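Transcriptional regulator, TetR family (Thermus thermophilus, PDB 3VPR) represses transcription, probably by binding DNA at promoter regions as a dimer through an N-terminal helix-turn-helix. Local coordinates at residues T24-L29 with G45-I50; K68-A73 with L126-R131. All blocks are in the same frame, centred on the assembly; numbering follows the deposited sequence.

Interaction 1 of 2, residues T24-L29 with G45-I50; sequences TSVQDL and GSKEEI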
loop_
_atom_site.group_PDB
_atom_site.type_symbol
_atom_site.label_atom_id
_atom_site.label_comp_id
_atom_site.label_asym_id
_atom_site.label_seq_id
_atom_site.Cartn_x
_atom_site.Cartn_y
_atom_site.Cartn_z
ATOM N N THR A 24 10.983 -11.524 15.947
ATOM C CA THR A 24 10.379 -12.023 17.180
ATOM C C THR A 24 10.495 -13.543 17.243
ATOM O O THR A 24 9.989 -14.249 16.373
ATOM C CB THR A 24 8.898 -11.613 17.284
ATOM O OG1 THR A 24 8.805 -10.187 17.230
ATOM C CG2 THR A 24 8.295 -12.094 18.597
ATOM N N SER A 25 11.167 -14.040 18.277
ATOM C CA SER A 25 11.361 -15.477 18.436
ATOM C C SER A 25 10.239 -16.115 19.232
ATOM O O SER A 25 9.485 -15.432 19.921
ATOM C CB SER A 25 12.680 -15.751 19.159
ATOM O OG SER A 25 12.557 -15.478 20.548
ATOM N N VAL A 26 10.126 -17.432 19.134
ATOM C CA VAL A 26 9.115 -18.156 19.891
ATOM C C VAL A 26 9.445 -17.896 21.365
ATOM O O VAL A 26 8.553 -17.763 22.202
ATOM C CB VAL A 26 9.175 -19.679 19.585
ATOM C CG1 VAL A 26 8.409 -20.473 20.642
ATOM C CG2 VAL A 26 8.569 -19.942 18.204
ATOM N N GLN A 27 10.736 -17.800 21.658
ATOM C CA GLN A 27 11.212 -17.535 23.014
ATOM C C GLN A 27 10.664 -16.197 23.493
ATOM O O GLN A 27 10.192 -16.085 24.624
ATOM C CB GLN A 27 12.744 -17.496 23.049
ATOM C CG GLN A 27 13.320 -17.393 24.442
ATOM C CD GLN A 27 12.928 -18.568 25.309
ATOM O OE1 GLN A 27 13.250 -19.713 25.000
ATOM N NE2 GLN A 27 12.224 -18.292 26.402
ATOM N N ASP A 28 10.733 -15.191 22.623
ATOM C CA ASP A 28 10.231 -13.853 22.935
ATOM C C ASP A 28 8.748 -13.863 23.291
ATOM O O ASP A 28 8.338 -13.244 24.276
ATOM C CB ASP A 28 10.438 -12.903 21.751
ATOM C CG ASP A 28 11.894 -12.568 21.520
ATOM O OD1 ASP A 28 12.669 -12.554 22.506
ATOM O OD2 ASP A 28 12.263 -12.295 20.357
ATOM N N LEU A 29 7.943 -14.554 22.481
ATOM C CA LEU A 29 6.505 -14.633 22.721
ATOM C C LEU A 29 6.200 -15.343 24.029
ATOM O O LEU A 29 5.341 -14.909 24.796
ATOM C CB LEU A 29 5.802 -15.393 21.585
ATOM C CG LEU A 29 5.645 -14.763 20.197
ATOM C CD1 LEU A 29 5.148 -15.821 19.211
ATOM C CD2 LEU A 29 4.668 -13.591 20.262
ATOM N N GLY A 45 1.670 -25.391 17.447
ATOM C CA GLY A 45 2.588 -26.220 16.693
ATOM C C GLY A 45 3.796 -25.497 16.125
ATOM O O GLY A 45 4.869 -26.076 16.050
ATOM N N SER A 46 3.635 -24.242 15.719
ATOM C CA SER A 46 4.754 -23.488 15.164
ATOM C C SER A 46 4.459 -22.006 15.169
ATOM O O SER A 46 3.308 -21.580 15.316
ATOM C CB SER A 46 5.031 -23.914 13.719
ATOM O OG SER A 46 3.921 -23.596 12.888
ATOM N N LYS A 47 5.517 -21.231 14.991
ATOM C CA LYS A 47 5.428 -19.778 14.933
ATOM C C LYS A 47 4.640 -19.386 13.692
ATOM O O LYS A 47 3.838 -18.450 13.706
ATOM C CB LYS A 47 6.838 -19.194 14.838
ATOM C CG LYS A 47 6.929 -17.676 14.821
ATOM C CD LYS A 47 8.381 -17.257 14.472
ATOM C CE LYS A 47 8.506 -15.776 14.184
ATOM N NZ LYS A 47 9.886 -15.425 13.741
ATOM N N GLU A 48 4.884 -20.113 12.608
ATOM C CA GLU A 48 4.231 -19.844 11.332
ATOM C C GLU A 48 2.718 -20.028 11.440
ATOM O O GLU A 48 1.956 -19.298 10.817
ATOM C CB GLU A 48 4.836 -20.769 10.254
ATOM C CG GLU A 48 4.366 -20.532 8.818
ATOM C CD GLU A 48 3.026 -21.175 8.524
ATOM O OE1 GLU A 48 2.650 -22.117 9.259
ATOM O OE2 GLU A 48 2.359 -20.751 7.557
ATOM N N GLU A 49 2.289 -21.001 12.239
ATOM C CA GLU A 49 0.865 -21.246 12.421
ATOM C C GLU A 49 0.225 -20.082 13.169
ATOM O O GLU A 49 -0.944 -19.776 12.931
ATOM C CB GLU A 49 0.628 -22.552 13.186
ATOM C CG GLU A 49 -0.825 -22.801 13.600
ATOM C CD GLU A 49 -1.736 -23.095 12.430
ATOM O OE1 GLU A 49 -1.233 -23.559 11.389
ATOM O OE2 GLU A 49 -2.961 -22.889 12.556
ATOM N N ILE A 50 0.989 -19.428 14.048
ATOM C CA ILE A 50 0.476 -18.280 14.817
ATOM C C ILE A 50 0.254 -17.118 13.849
ATOM O O ILE A 50 -0.798 -16.466 13.868
ATOM C CB ILE A 50 1.474 -17.841 15.937
ATOM C CG1 ILE A 50 1.616 -18.966 16.967
ATOM C CG2 ILE A 50 0.985 -16.553 16.621
ATOM C CD1 ILE A 50 2.522 -18.629 18.152
#

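Interaction 2 of 2, residues K68-A73 with L126-R131; sequences KALEVA and LRAILR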
loop_
_atom_site.group_PDB
_atom_site.type_symbol
_atom_site.label_atom_id
_atom_site.label_comp_id
_atom_site.label_asym_id
_atom_site.label_seq_id
_atom_site.Cartn_x
_atom_site.Cartn_y
_atom_site.Cartn_z
ATOM N N LYS A 68 -21.701 -8.161 4.101
ATOM C CA LYS A 68 -22.869 -7.444 4.570
ATOM C C LYS A 68 -23.318 -6.498 3.457
ATOM O O LYS A 68 -24.516 -6.371 3.177
ATOM C CB LYS A 68 -22.540 -6.613 5.811
ATOM C CG LYS A 68 -21.592 -7.256 6.828
ATOM C CD LYS A 68 -22.172 -8.501 7.468
ATOM C CE LYS A 68 -21.424 -8.884 8.740
ATOM N NZ LYS A 68 -22.128 -9.987 9.457
ATOM N N ALA A 69 -22.345 -5.851 2.816
ATOM C CA ALA A 69 -22.621 -4.883 1.761
ATOM C C ALA A 69 -23.305 -5.460 0.531
ATOM O O ALA A 69 -24.070 -4.764 -0.132
ATOM C CB ALA A 69 -21.327 -4.170 1.352
ATOM N N LEU A 70 -23.023 -6.722 0.219
ATOM C CA LEU A 70 -23.627 -7.368 -0.934
ATOM C C LEU A 70 -25.152 -7.421 -0.797
ATOM O O LEU A 70 -25.879 -7.501 -1.794
ATOM C CB LEU A 70 -23.072 -8.787 -1.098
ATOM C CG LEU A 70 -21.613 -8.948 -1.542
ATOM C CD1 LEU A 70 -21.248 -10.425 -1.618
ATOM C CD2 LEU A 70 -21.417 -8.294 -2.897
ATOM N N GLU A 71 -25.627 -7.353 0.443
ATOM C CA GLU A 71 -27.055 -7.412 0.728
ATOM C C GLU A 71 -27.788 -6.082 0.598
ATOM O O GLU A 71 -29.013 -6.035 0.716
ATOM C CB GLU A 71 -27.285 -7.996 2.125
ATOM C CG GLU A 71 -26.815 -9.438 2.275
ATOM C CD GLU A 71 -27.499 -10.378 1.300
ATOM O OE1 GLU A 71 -28.742 -10.488 1.359
ATOM O OE2 GLU A 71 -26.800 -11.007 0.474
ATOM N N VAL A 72 -27.050 -5.004 0.350
ATOM C CA VAL A 72 -27.666 -3.689 0.194
ATOM C C VAL A 72 -28.115 -3.494 -1.254
ATOM O O VAL A 72 -27.302 -3.537 -2.180
ATOM C CB VAL A 72 -26.684 -2.558 0.586
ATOM C CG1 VAL A 72 -27.333 -1.195 0.366
ATOM C CG2 VAL A 72 -26.269 -2.721 2.042
ATOM N N ALA A 73 -29.416 -3.282 -1.436
ATOM C CA ALA A 73 -30.007 -3.094 -2.757
ATOM C C ALA A 73 -29.317 -2.000 -3.571
ATOM O O ALA A 73 -28.743 -2.283 -4.615
ATOM C CB ALA A 73 -31.500 -2.786 -2.618
ATOM N N LEU A 126 -16.293 -6.984 -3.884
ATOM C CA LEU A 126 -16.337 -5.568 -4.216
ATOM C C LEU A 126 -16.684 -5.438 -5.692
ATOM O O LEU A 126 -17.507 -4.611 -6.077
ATOM C CB LEU A 126 -14.986 -4.894 -3.926
ATOM C CG LEU A 126 -14.868 -3.407 -4.291
ATOM C CD1 LEU A 126 -15.981 -2.622 -3.628
ATOM C CD2 LEU A 126 -13.487 -2.871 -3.857
ATOM N N ARG A 127 -16.048 -6.266 -6.513
ATOM C CA ARG A 127 -16.294 -6.255 -7.943
ATOM C C ARG A 127 -17.756 -6.537 -8.240
ATOM O O ARG A 127 -18.346 -5.914 -9.131
ATOM C CB ARG A 127 -15.413 -7.290 -8.643
ATOM C CG ARG A 127 -13.925 -6.976 -8.561
ATOM C CD ARG A 127 -13.112 -7.869 -9.487
ATOM N NE ARG A 127 -11.681 -7.614 -9.355
ATOM C CZ ARG A 127 -10.733 -8.283 -10.006
ATOM N NH1 ARG A 127 -11.063 -9.254 -10.846
ATOM N NH2 ARG A 127 -9.453 -7.984 -9.817
ATOM N N ALA A 128 -18.342 -7.470 -7.493
ATOM C CA ALA A 128 -19.753 -7.809 -7.688
ATOM C C ALA A 128 -20.630 -6.589 -7.422
ATOM O O ALA A 128 -21.603 -6.365 -8.134
ATOM C CB ALA A 128 -20.170 -8.971 -6.767
ATOM N N ILE A 129 -20.297 -5.808 -6.396
ATOM C CA ILE A 129 -21.075 -4.603 -6.090
ATOM C C ILE A 129 -20.932 -3.580 -7.227
ATOM O O ILE A 129 -21.909 -2.992 -7.675
ATOM C CB ILE A 129 -20.610 -3.938 -4.781
ATOM C CG1 ILE A 129 -20.915 -4.844 -3.591
ATOM C CG2 ILE A 129 -21.286 -2.592 -4.604
ATOM C CD1 ILE A 129 -20.424 -4.286 -2.262
ATOM N N LEU A 130 -19.709 -3.379 -7.695
ATOM C CA LEU A 130 -19.458 -2.433 -8.776
ATOM C C LEU A 130 -20.116 -2.899 -10.069
ATOM O O LEU A 130 -20.755 -2.112 -10.766
ATOM C CB LEU A 130 -17.949 -2.265 -8.997
ATOM C CG LEU A 130 -17.194 -1.688 -7.797
ATOM C CD1 LEU A 130 -15.683 -1.765 -8.034
ATOM C CD2 LEU A 130 -17.645 -0.252 -7.564
ATOM N N ARG A 131 -19.965 -4.185 -10.383
ATOM C CA ARG A 131 -20.550 -4.730 -11.600
ATOM C C ARG A 131 -22.073 -4.564 -11.613
ATOM O O ARG A 131 -22.661 -4.243 -12.659
ATOM C CB ARG A 131 -20.170 -6.208 -11.762
ATOM C CG ARG A 131 -20.868 -6.895 -12.920
ATOM C CD ARG A 131 -20.208 -8.214 -13.295
ATOM N NE ARG A 131 -19.681 -8.924 -12.134
ATOM C CZ ARG A 131 -18.396 -8.951 -11.796
ATOM N NH1 ARG A 131 -17.498 -8.314 -12.535
ATOM N NH2 ARG A 131 -18.011 -9.592 -10.707
#

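Interaction 1 of 2, residues T24-L29 with G45-I50
Lys47 and Thr24 meet where helix 26-33, the first helix of the predicted helix-turn-helix in a TetR-family DNA-binding domain, packs against the start of helix 47-70, which follows the motif. The tight part is apolar. Leu29 and Ile50 are both buried and reach toward each other tip to tip, with Leu29 CD1 4.0 Å from Ile50 CD1. In Ile50 the branch that makes the touch, CG1, lies anti to the carbonyl carbon (chi1 -64°), and an extended chi2 carries CD1 out to the leucine. Branched aliphatic residues suit this place, because helix 37-44 adds Leu40 against Leu29 and Phe44 against Ile50, while Leu15 of helix 4-19 also packs on Leu29.

On the partly exposed side the packing passes to the long side chain of Lys47 and is looser. Val26 and Lys47 run past each other in opposite directions, with a single touch of 3.9 Å between Val26 CG2 and Lys47 CB. Both helices begin here with a serine N-cap, a residue short enough to fold back on its own turn. Ser46 OG accepts from Glu49 N. Ser25 OG accepts from Asp28 N at 2.8 Å, and Asp28 OD2 accepts from Ser25 N in a nearly straight bond (177°), met from above the carboxylate plane, which completes a capping box; Lys19 pairs with the same carboxylate oxygen.

Lysine at position 47 serves two ends: its methylenes pass the valine, and its ammonium group reaches peptide oxygens. With CG anti to the backbone N (chi1 -178°) and the rest of the chain extended, NZ arrives at the loop before helix 26-33. There it bonds to the carbonyl of Tyr21, lies against that residue's ring in a cation-pi contact, and makes a weak hydrogen bond of 2.9 Å from Lys47 NZ to Thr24 O.

Interaction 2 of 2, residues K68-A73 with L126-R131
Leu70 lays its CD2 methyl against Ile129, and contacts between apolar side chains are all that join the two segments directly. The closest is Leu70 CD2 to Ile129 CG1, 3.6 Å, where the two side chains cross obliquely. The same methyl also lies 4.1 Å from Ala128 CB, so one leucine branch bears on two successive residues of the facing helix. Ile129 in turn touches two residues: beyond CG1, its CD1 comes to 3.7 Å from Ala69 CB. With chi1 at -66° and chi2 extended, the isoleucine chain stretches away from its own helix and sets CD1 beside the alanine. Small alanines at 69 and 128 fit because the longer neighbours do the spanning, and the backbones come near each other, with 6.4 Å between Leu70 CA and Ile129 CA. Ala69 is buried, and Phe82 of helix 75-92 packs on it too.

Residues 126-131 belong to the all-helical C-terminal part of a TetR-family regulator, which in this family generally carries dimerization and ligand binding; helix 47-70 comes to it from the DNA-binding domain. Here the far end of helix 47-70 rests on helix 109-135. On another face of helix 109-135, Leu130 packs on Leu185 of the second subunit.

Polar interactions lie around this apolar patch. Just past Leu70, Val72 N bonds to Ala69 O at 3.0 Å. The carbonyl of Val72 accepts a hydrogen bond from Arg132, whose long side chain can reach the turn that follows helix 47-70, and Leu70 O receives a weaker one from the same guanidinium.

From the N terminus, the chain first runs through helix 4-19 and enters residues 24-29; interaction 1 then closes a short loop around the rest of the helix-turn-helix, including helix 37-44, when it reaches the start of helix 47-70. That helix carries the chain on to interaction 2, which opens near its far end and closes a longer, mostly helical loop at helix 109-135. The two loops follow in series, neither nesting nor crossing. Their centres lie 38 Å apart, on opposite sides of the chain's centre. Helix 47-70 thus takes part in both, joined near one end to the DNA-binding domain and near the other to the C-terminal helical bundle.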